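Cyclase (Streptomyces sp. R1128, PDB 3TFZ) probably catalyses the cyclisation and aromatisation of a nascent poly-beta-ketone chain in the biosynthesis of the R1128 aromatic polyketides. Local coordinates at residues Val13-Asp18 against Arg159-Ala164; Glu22-Val27 against Asn151-Glu156; Trp96-Phe99 against Arg105-Leu108. All coordinates share one frame; numbering follows the deposited sequence.

Contact 1: residues Val13-Asp18 against Arg159-Ala164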
loop_
_atom_site.group_PDB
_atom_site.type_symbol
_atom_site.label_atom_id
_atom_site.label_comp_id
_atom_site.label_asym_id
_atom_site.label_seq_id
_atom_site.Cartn_x
_atom_site.Cartn_y
_atom_site.Cartn_z
ATOM N N VAL A 13 4.237 0.399 10.178
ATOM C CA VAL A 13 5.528 0.556 10.923
ATOM C C VAL A 13 5.324 0.294 12.424
ATOM O O VAL A 13 4.405 0.863 13.061
ATOM C CB VAL A 13 6.143 1.924 10.698
ATOM C CG1 VAL A 13 7.623 2.070 11.359
ATOM C CG2 VAL A 13 6.246 2.202 9.148
ATOM N N ALA A 14 6.111 -0.625 13.010
ATOM C CA ALA A 14 5.891 -0.887 14.433
ATOM C C ALA A 14 6.642 0.231 15.208
ATOM O O ALA A 14 7.626 -0.058 15.854
ATOM C CB ALA A 14 6.404 -2.313 14.832
ATOM N N ALA A 15 6.237 1.505 15.061
ATOM C CA ALA A 15 6.805 2.673 15.816
ATOM C C ALA A 15 5.713 3.717 15.902
ATOM O O ALA A 15 4.846 3.778 14.994
ATOM C CB ALA A 15 8.045 3.294 15.088
ATOM N N PRO A 16 5.769 4.636 16.927
ATOM C CA PRO A 16 4.739 5.747 16.967
ATOM C C PRO A 16 4.875 6.762 15.794
ATOM O O PRO A 16 5.962 6.943 15.253
ATOM C CB PRO A 16 5.025 6.447 18.336
ATOM C CG PRO A 16 5.958 5.356 19.196
ATOM C CD PRO A 16 6.774 4.781 18.009
ATOM N N ALA A 17 3.812 7.478 15.468
ATOM C CA ALA A 17 3.720 8.259 14.222
ATOM C C ALA A 17 4.667 9.419 14.281
ATOM O O ALA A 17 5.232 9.768 13.296
ATOM C CB ALA A 17 2.255 8.675 13.960
ATOM N N ASP A 18 4.887 9.980 15.446
ATOM C CA ASP A 18 5.861 11.026 15.703
ATOM C C ASP A 18 7.313 10.580 15.444
ATOM O O ASP A 18 8.105 11.353 14.931
ATOM C CB ASP A 18 5.688 11.625 17.153
ATOM C CG ASP A 18 4.395 12.458 17.301
ATOM O OD1 ASP A 18 3.671 12.745 16.284
ATOM O OD2 ASP A 18 4.041 12.843 18.418
ATOM N N ARG A 159 14.404 0.264 14.228
ATOM C CA ARG A 159 15.759 0.457 14.756
ATOM C C ARG A 159 15.828 1.460 15.918
ATOM O O ARG A 159 16.561 1.253 16.857
ATOM C CB ARG A 159 16.529 1.111 13.627
ATOM C CG ARG A 159 17.901 0.958 13.666
ATOM C CD ARG A 159 18.626 1.172 12.276
ATOM N NE ARG A 159 18.283 0.135 11.307
ATOM C CZ ARG A 159 17.939 0.343 10.017
ATOM N NH1 ARG A 159 17.926 1.586 9.458
ATOM N NH2 ARG A 159 17.648 -0.732 9.254
ATOM N N ARG A 160 15.190 2.616 15.764
ATOM C CA ARG A 160 15.137 3.665 16.761
ATOM C C ARG A 160 14.283 3.368 17.992
ATOM O O ARG A 160 14.629 3.790 19.076
ATOM C CB ARG A 160 14.674 5.002 16.150
ATOM C CG ARG A 160 15.607 5.473 15.089
ATOM C CD ARG A 160 15.468 6.911 14.887
ATOM N NE ARG A 160 16.193 7.270 13.666
ATOM C CZ ARG A 160 16.382 8.525 13.226
ATOM N NH1 ARG A 160 15.854 9.588 13.874
ATOM N NH2 ARG A 160 17.089 8.715 12.125
ATOM N N VAL A 161 13.150 2.702 17.799
ATOM C CA VAL A 161 12.451 2.056 18.886
ATOM C C VAL A 161 13.330 1.083 19.695
ATOM O O VAL A 161 13.270 1.136 20.961
ATOM C CB VAL A 161 11.109 1.308 18.451
ATOM C CG1 VAL A 161 10.507 0.619 19.720
ATOM C CG2 VAL A 161 10.127 2.271 17.883
ATOM N N ARG A 162 14.039 0.142 19.026
ATOM C CA ARG A 162 15.014 -0.646 19.770
ATOM C C ARG A 162 15.979 0.209 20.575
ATOM O O ARG A 162 16.186 -0.071 21.749
ATOM C CB ARG A 162 15.816 -1.648 18.912
ATOM C CG ARG A 162 14.909 -2.615 18.316
ATOM C CD ARG A 162 15.575 -3.763 17.764
ATOM N NE ARG A 162 16.706 -3.486 16.873
ATOM C CZ ARG A 162 16.687 -3.296 15.546
ATOM N NH1 ARG A 162 15.537 -3.279 14.842
ATOM N NH2 ARG A 162 17.870 -3.115 14.946
ATOM N N ALA A 163 16.647 1.192 19.949
ATOM C CA ALA A 163 17.702 1.977 20.663
ATOM C C ALA A 163 17.129 2.817 21.817
ATOM O O ALA A 163 17.810 2.927 22.836
ATOM C CB ALA A 163 18.489 2.861 19.718
ATOM N N ALA A 164 15.914 3.375 21.693
ATOM C CA ALA A 164 15.239 4.076 22.838
ATOM C C ALA A 164 14.707 3.144 23.908
ATOM O O ALA A 164 14.526 3.537 25.035
ATOM C CB ALA A 164 14.097 5.069 22.385
#

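Contact 2: residues Glu22-Val27 against Asn151-Glu156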
loop_
_atom_site.group_PDB
_atom_site.type_symbol
_atom_site.label_atom_id
_atom_site.label_comp_id
_atom_site.label_asym_id
_atom_site.label_seq_id
_atom_site.Cartn_x
_atom_site.Cartn_y
_atom_site.Cartn_z
ATOM N N GLU A 22 9.822 12.082 12.475
ATOM C CA GLU A 22 11.193 12.456 12.646
ATOM C C GLU A 22 12.149 11.862 11.610
ATOM O O GLU A 22 13.051 12.554 11.206
ATOM C CB GLU A 22 11.702 12.162 14.053
ATOM C CG GLU A 22 11.042 13.062 15.138
ATOM C CD GLU A 22 11.485 12.672 16.518
ATOM O OE1 GLU A 22 12.565 12.000 16.583
ATOM O OE2 GLU A 22 10.772 13.031 17.526
ATOM N N VAL A 23 11.978 10.583 11.238
ATOM C CA VAL A 23 12.788 9.938 10.244
ATOM C C VAL A 23 12.468 10.563 8.810
ATOM O O VAL A 23 13.390 10.883 8.026
ATOM C CB VAL A 23 12.529 8.410 10.296
ATOM C CG1 VAL A 23 13.074 7.620 9.097
ATOM C CG2 VAL A 23 13.020 7.797 11.654
ATOM N N LEU A 24 11.186 10.747 8.483
ATOM C CA LEU A 24 10.841 11.343 7.241
ATOM C C LEU A 24 11.387 12.746 7.099
ATOM O O LEU A 24 11.912 13.017 6.032
ATOM C CB LEU A 24 9.273 11.376 7.000
ATOM C CG LEU A 24 8.528 10.033 6.886
ATOM C CD1 LEU A 24 7.077 10.269 6.895
ATOM C CD2 LEU A 24 8.981 9.334 5.646
ATOM N N ALA A 25 11.170 13.635 8.114
ATOM C CA ALA A 25 11.590 15.042 8.094
ATOM C C ALA A 25 13.117 15.276 7.937
ATOM O O ALA A 25 13.540 16.377 7.431
ATOM C CB ALA A 25 11.066 15.879 9.295
ATOM N N ASP A 26 13.951 14.345 8.411
ATOM C CA ASP A 26 15.412 14.646 8.443
ATOM C C ASP A 26 16.077 14.171 7.137
ATOM O O ASP A 26 16.739 13.108 7.125
ATOM C CB ASP A 26 15.960 13.960 9.709
ATOM C CG ASP A 26 17.490 14.173 9.957
ATOM O OD1 ASP A 26 18.100 15.107 9.375
ATOM O OD2 ASP A 26 18.071 13.322 10.729
ATOM N N VAL A 27 15.856 14.908 6.019
ATOM C CA VAL A 27 16.503 14.524 4.779
ATOM C C VAL A 27 18.068 14.392 4.862
ATOM O O VAL A 27 18.641 13.674 4.051
ATOM C CB VAL A 27 16.313 15.471 3.621
ATOM C CG1 VAL A 27 15.441 14.969 2.529
ATOM C CG2 VAL A 27 16.243 16.900 4.006
ATOM N N ASN A 151 10.287 0.486 2.993
ATOM C CA ASN A 151 11.064 -0.445 3.841
ATOM C C ASN A 151 12.314 0.218 4.570
ATOM O O ASN A 151 12.637 -0.110 5.714
ATOM C CB ASN A 151 11.487 -1.708 3.051
ATOM C CG ASN A 151 10.273 -2.619 2.678
ATOM O OD1 ASN A 151 9.238 -2.746 3.396
ATOM N ND2 ASN A 151 10.443 -3.327 1.568
ATOM N N ALA A 152 12.988 1.141 3.904
ATOM C CA ALA A 152 14.102 1.937 4.471
ATOM C C ALA A 152 13.546 2.678 5.680
ATOM O O ALA A 152 14.134 2.623 6.770
ATOM C CB ALA A 152 14.597 2.913 3.465
ATOM N N VAL A 153 12.391 3.337 5.504
ATOM C CA VAL A 153 11.847 4.198 6.533
ATOM C C VAL A 153 11.385 3.355 7.751
ATOM O O VAL A 153 11.617 3.726 8.896
ATOM C CB VAL A 153 10.724 5.140 6.023
ATOM C CG1 VAL A 153 10.125 5.945 7.232
ATOM C CG2 VAL A 153 11.238 6.095 5.027
ATOM N N LEU A 154 10.706 2.236 7.466
ATOM C CA LEU A 154 10.221 1.308 8.462
ATOM C C LEU A 154 11.352 0.698 9.265
ATOM O O LEU A 154 11.269 0.732 10.495
ATOM C CB LEU A 154 9.361 0.246 7.762
ATOM C CG LEU A 154 9.061 -1.261 8.007
ATOM C CD1 LEU A 154 9.972 -2.193 8.941
ATOM C CD2 LEU A 154 7.588 -1.650 7.979
ATOM N N GLY A 155 12.416 0.170 8.576
ATOM C CA GLY A 155 13.603 -0.423 9.209
ATOM C C GLY A 155 14.210 0.612 10.183
ATOM O O GLY A 155 14.530 0.297 11.327
ATOM N N GLU A 156 14.319 1.839 9.724
ATOM C CA GLU A 156 14.922 2.918 10.490
ATOM C C GLU A 156 14.122 3.357 11.711
ATOM O O GLU A 156 14.690 3.646 12.787
ATOM C CB GLU A 156 15.194 4.117 9.587
ATOM C CG GLU A 156 15.820 5.304 10.330
ATOM C CD GLU A 156 17.178 5.041 10.967
ATOM O OE1 GLU A 156 17.866 4.041 10.657
ATOM O OE2 GLU A 156 17.596 5.874 11.807
#

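Contact 3: residues Trp96-Phe99 against Arg105-Leu108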
loop_
_atom_site.group_PDB
_atom_site.type_symbol
_atom_site.label_atom_id
_atom_site.label_comp_id
_atom_site.label_asym_id
_atom_site.label_seq_id
_atom_site.Cartn_x
_atom_site.Cartn_y
_atom_site.Cartn_z
ATOM N N TRP A 96 4.296 11.668 1.082
ATOM C CA TRP A 96 4.387 10.712 2.204
ATOM C C TRP A 96 3.273 11.070 3.155
ATOM O O TRP A 96 3.112 12.237 3.405
ATOM C CB TRP A 96 5.659 10.921 3.019
ATOM C CG TRP A 96 6.905 10.549 2.341
ATOM C CD1 TRP A 96 7.734 11.394 1.706
ATOM C CD2 TRP A 96 7.548 9.213 2.261
ATOM N NE1 TRP A 96 8.815 10.708 1.207
ATOM C CE2 TRP A 96 8.771 9.393 1.591
ATOM C CE3 TRP A 96 7.226 7.927 2.756
ATOM C CZ2 TRP A 96 9.704 8.323 1.346
ATOM C CZ3 TRP A 96 8.180 6.822 2.530
ATOM C CH2 TRP A 96 9.385 7.055 1.827
ATOM N N ARG A 97 2.564 10.059 3.701
ATOM C CA ARG A 97 1.531 10.222 4.681
ATOM C C ARG A 97 1.706 9.122 5.763
ATOM O O ARG A 97 1.675 7.960 5.451
ATOM C CB ARG A 97 0.165 10.029 4.045
ATOM C CG ARG A 97 -0.130 10.890 2.736
ATOM C CD ARG A 97 -1.271 10.215 1.924
ATOM N NE ARG A 97 -1.619 11.017 0.754
ATOM C CZ ARG A 97 -2.531 10.714 -0.156
ATOM N NH1 ARG A 97 -3.242 9.609 -0.051
ATOM N NH2 ARG A 97 -2.762 11.542 -1.170
ATOM N N ALA A 98 1.774 9.522 7.047
ATOM C CA ALA A 98 1.931 8.692 8.203
ATOM C C ALA A 98 0.638 8.783 9.012
ATOM O O ALA A 98 0.340 9.825 9.450
ATOM C CB ALA A 98 3.074 9.228 9.049
ATOM N N PHE A 99 -0.115 7.723 9.241
ATOM C CA PHE A 99 -1.304 7.764 10.029
ATOM C C PHE A 99 -1.062 7.019 11.363
ATOM O O PHE A 99 -0.421 5.983 11.384
ATOM C CB PHE A 99 -2.414 7.097 9.280
ATOM C CG PHE A 99 -2.742 7.756 7.928
ATOM C CD1 PHE A 99 -3.733 8.686 7.842
ATOM C CD2 PHE A 99 -2.176 7.292 6.735
ATOM C CE1 PHE A 99 -4.029 9.255 6.634
ATOM C CE2 PHE A 99 -2.481 7.803 5.598
ATOM C CZ PHE A 99 -3.459 8.815 5.528
ATOM N N ARG A 105 1.805 1.945 16.612
ATOM C CA ARG A 105 1.914 1.574 15.203
ATOM C C ARG A 105 1.475 2.681 14.310
ATOM O O ARG A 105 0.679 3.519 14.727
ATOM C CB ARG A 105 1.167 0.297 14.861
ATOM C CG ARG A 105 1.614 -0.871 15.718
ATOM C CD ARG A 105 0.748 -2.080 15.365
ATOM N NE ARG A 105 -0.635 -1.903 15.785
ATOM C CZ ARG A 105 -1.648 -2.545 15.212
ATOM N NH1 ARG A 105 -1.410 -3.340 14.169
ATOM N NH2 ARG A 105 -2.893 -2.328 15.632
ATOM N N THR A 106 2.041 2.719 13.094
ATOM C CA THR A 106 1.796 3.832 12.198
ATOM C C THR A 106 1.531 3.172 10.855
ATOM O O THR A 106 2.250 2.307 10.437
ATOM C CB THR A 106 3.086 4.708 12.119
ATOM O OG1 THR A 106 3.365 5.257 13.366
ATOM C CG2 THR A 106 3.042 5.876 11.168
ATOM N N GLN A 107 0.531 3.631 10.128
ATOM C CA GLN A 107 0.403 3.266 8.719
ATOM C C GLN A 107 1.236 4.289 7.883
ATOM O O GLN A 107 1.036 5.510 7.986
ATOM C CB GLN A 107 -1.072 3.354 8.312
ATOM C CG GLN A 107 -1.456 2.698 6.948
ATOM C CD GLN A 107 -1.445 1.216 7.042
ATOM O OE1 GLN A 107 -2.146 0.602 7.847
ATOM N NE2 GLN A 107 -0.629 0.600 6.215
ATOM N N LEU A 108 2.120 3.776 7.034
ATOM C CA LEU A 108 3.016 4.618 6.236
ATOM C C LEU A 108 2.646 4.493 4.715
ATOM O O LEU A 108 2.637 3.415 4.141
ATOM C CB LEU A 108 4.538 4.279 6.497
ATOM C CG LEU A 108 5.504 5.197 5.710
ATOM C CD1 LEU A 108 5.403 6.732 6.131
ATOM C CD2 LEU A 108 6.936 4.763 5.913
#

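Contact 1: residues Val13-Asp18 against Arg159-Ala164
The carbonyl oxygen of Ala15, the residue whose methyl group rests on Val161, accepts a hydrogen bond from Thr106 OG1 of strand 105-116. That bond ties down the connection by which the first strand of a helix-grip, Bet v 1-like fold passes into the short helix 17-25, at the place where this connection meets the last turns of the long helix 131-164. The chain turns sharply here: Ala14 is the centre of an inverse gamma turn, closed by a weak bond from Ala15 N to Val13 O, and its own amide is held by Glu158 OE2 of the long helix. Ala15 then runs extended, with its methyl directed at the helix, and Pro16 takes the N-cap position of helix 17-25.

Across from them a single branch of one residue does the touching. Val161 has CG1 anti to its backbone N (chi1 178°), which sets CG2 anti to the carbonyl carbon and facing the turn. CG2 lies 3.6 Å from Ala15 CB and 3.9 Å from Ala15 CA, so it covers the alanine from the methyl inward to the backbone. The same valine also touches Leu19, in the first turn of helix 17-25.

The contact itself is small, burying 88 Å² without a hydrogen bond between its segments; the polar bonds that hold the turn come from Thr106 and Glu158. Small residues on the turn allow close approach, Ala15 and Val161 being 6.5 Å apart from CA to CA. At the margins of the valine methyl, Ala14 O stands 4.0 Å from Val161 CG2, and the proline ring comes in obliquely, with Pro16 CD 4.2 Å from Val161 CG2.

Contact 2: residues Glu22-Val27 against Asn151-Glu156
Glu156, a buried acid in an otherwise apolar helix-helix contact, meets Val23 through its methylene groups while its carboxylate is turned to charges of its own helix. CG stands anti to the backbone N (chi1 179°) and the chain then bends at chi2 (61°), a shape that lays the aliphatic part obliquely across the valine. Glu156 CG is 3.8 Å from Val23 CG1 and 4.0 Å from Val23 CG2, so the methylene bears on both branches. Beyond the bend, OE1 forms a salt bridge with Arg159 and OE2 another with Arg160, one and the same helix supplying both partners a turn further on. Two such positive groups would be expected to keep the acid ionised in spite of its burial.

The remainder is a small hydrocarbon core built on Val153. Its CG1 branch is shared, lying 3.9 Å from Val23 CG1 and also 3.9 Å from Leu24 CD2. The two valine side chains lie alongside each other, pointing opposite ways, while Leu24 comes in roughly perpendicular to Val153 and puts CD2 against both branches, 4.0 Å separating Leu24 CD2 from Val153 CG2. With 183 Å² buried and no hydrogen bond between the segments, the joining here is by apolar packing.

This is the side of the long helix 131-164 that the short helix 17-25 covers in the helix-grip fold. Near the last residues of helix 17-25, Leu24 O accepts bonds from Tyr30 OH and Arg69 NH2. Nearby, Ala152 and Val153 pack on Phe34, a residue of the potassium site, and from the curved sheet Trp96 of strand 89-100 and Leu108 of strand 105-116 reach up to Val153 and Leu24.

Contact 3: residues Trp96-Phe99 against Arg105-Leu108
Trp96 and Leu108 are brought together by different first torsions: the indole of Trp96 stands anti to the carbonyl carbon (chi1 -70°), whereas Leu108 holds CG anti to its backbone N (chi1 -178°). Both groups lie on the same face of the sheet, where the leucine methyls sit slantwise by the six-membered ring, Leu108 CD1 4.0 Å from Trp96 CE3.

Beneath them run adjacent strands of a beta hairpin in the antiparallel sheet of the helix-grip fold. Phe99 and Gln107 form a hydrogen-bonded pair: Phe99 N donates to Gln107 O at 2.8 Å, nearly straight at 165°, and Gln107 N returns a bond to Phe99 O, also of 2.8 Å but more bent. In both, the donor lies in the carbonyl plane. Each oxygen also takes a CA-H...O contact, Gln107 O from Ala98 CA at 3.3 Å and Phe99 O from Thr106 CA at 3.2 Å. Ala98 and Leu108 make the neighbouring non-hydrogen-bonded pair, and diagonally across it Ala98 CB meets Thr106 CG2 at 4.0 Å.

On the opposite face, Phe99 CB rests 4.1 Å from Gln107 CB, and the edge of the phenyl ring is turned to Gln107 O. This face meets the second subunit: Gln107 OE1 accepts from Arg97 NH1 of the second subunit, the reverse bond forms as well, and the two Phe99 rings meet. Arg97 NE is salt-bridged to Glu95 OE1 of its own chain.

One hairpin thus serves two chemistries. The Trp96-Ala98-Leu108 face is largely apolar, with Thr106 OG1 bonded to Ala15 O, and a 3-cyclohexyl-1-propylsulfonic acid about 5 Å from the Trp96 side chain, probably from the crystallisation liquor, is consistent with a pocket there; the Arg97-Phe99-Gln107 face joins polar groups and an aromatic ring, as suits a dimer interface.

Overall arrangement
From the N terminus, strand 5-13 leads into Val13-Asp18, whose meeting with Arg159-Ala164 closes a loop around nearly the whole chain. Helix 17-25 then supplies Glu22-Val27; contact 2 closes a slightly shorter loop inside that of contact 1, on the same pair of helices. Contact 3, a local hairpin, is nested within both, and no loops cross. Its strand 105-116 leads on through the chain to helix 131-164. The three sites also touch in space: Arg160 reaches Val23 between contacts 1 and 2, Val13 N bonds Thr106 O between contacts 1 and 3, and between contacts 2 and 3 Trp96 and Leu108 pack on Leu24 and Val153, joining the sheet to both helices.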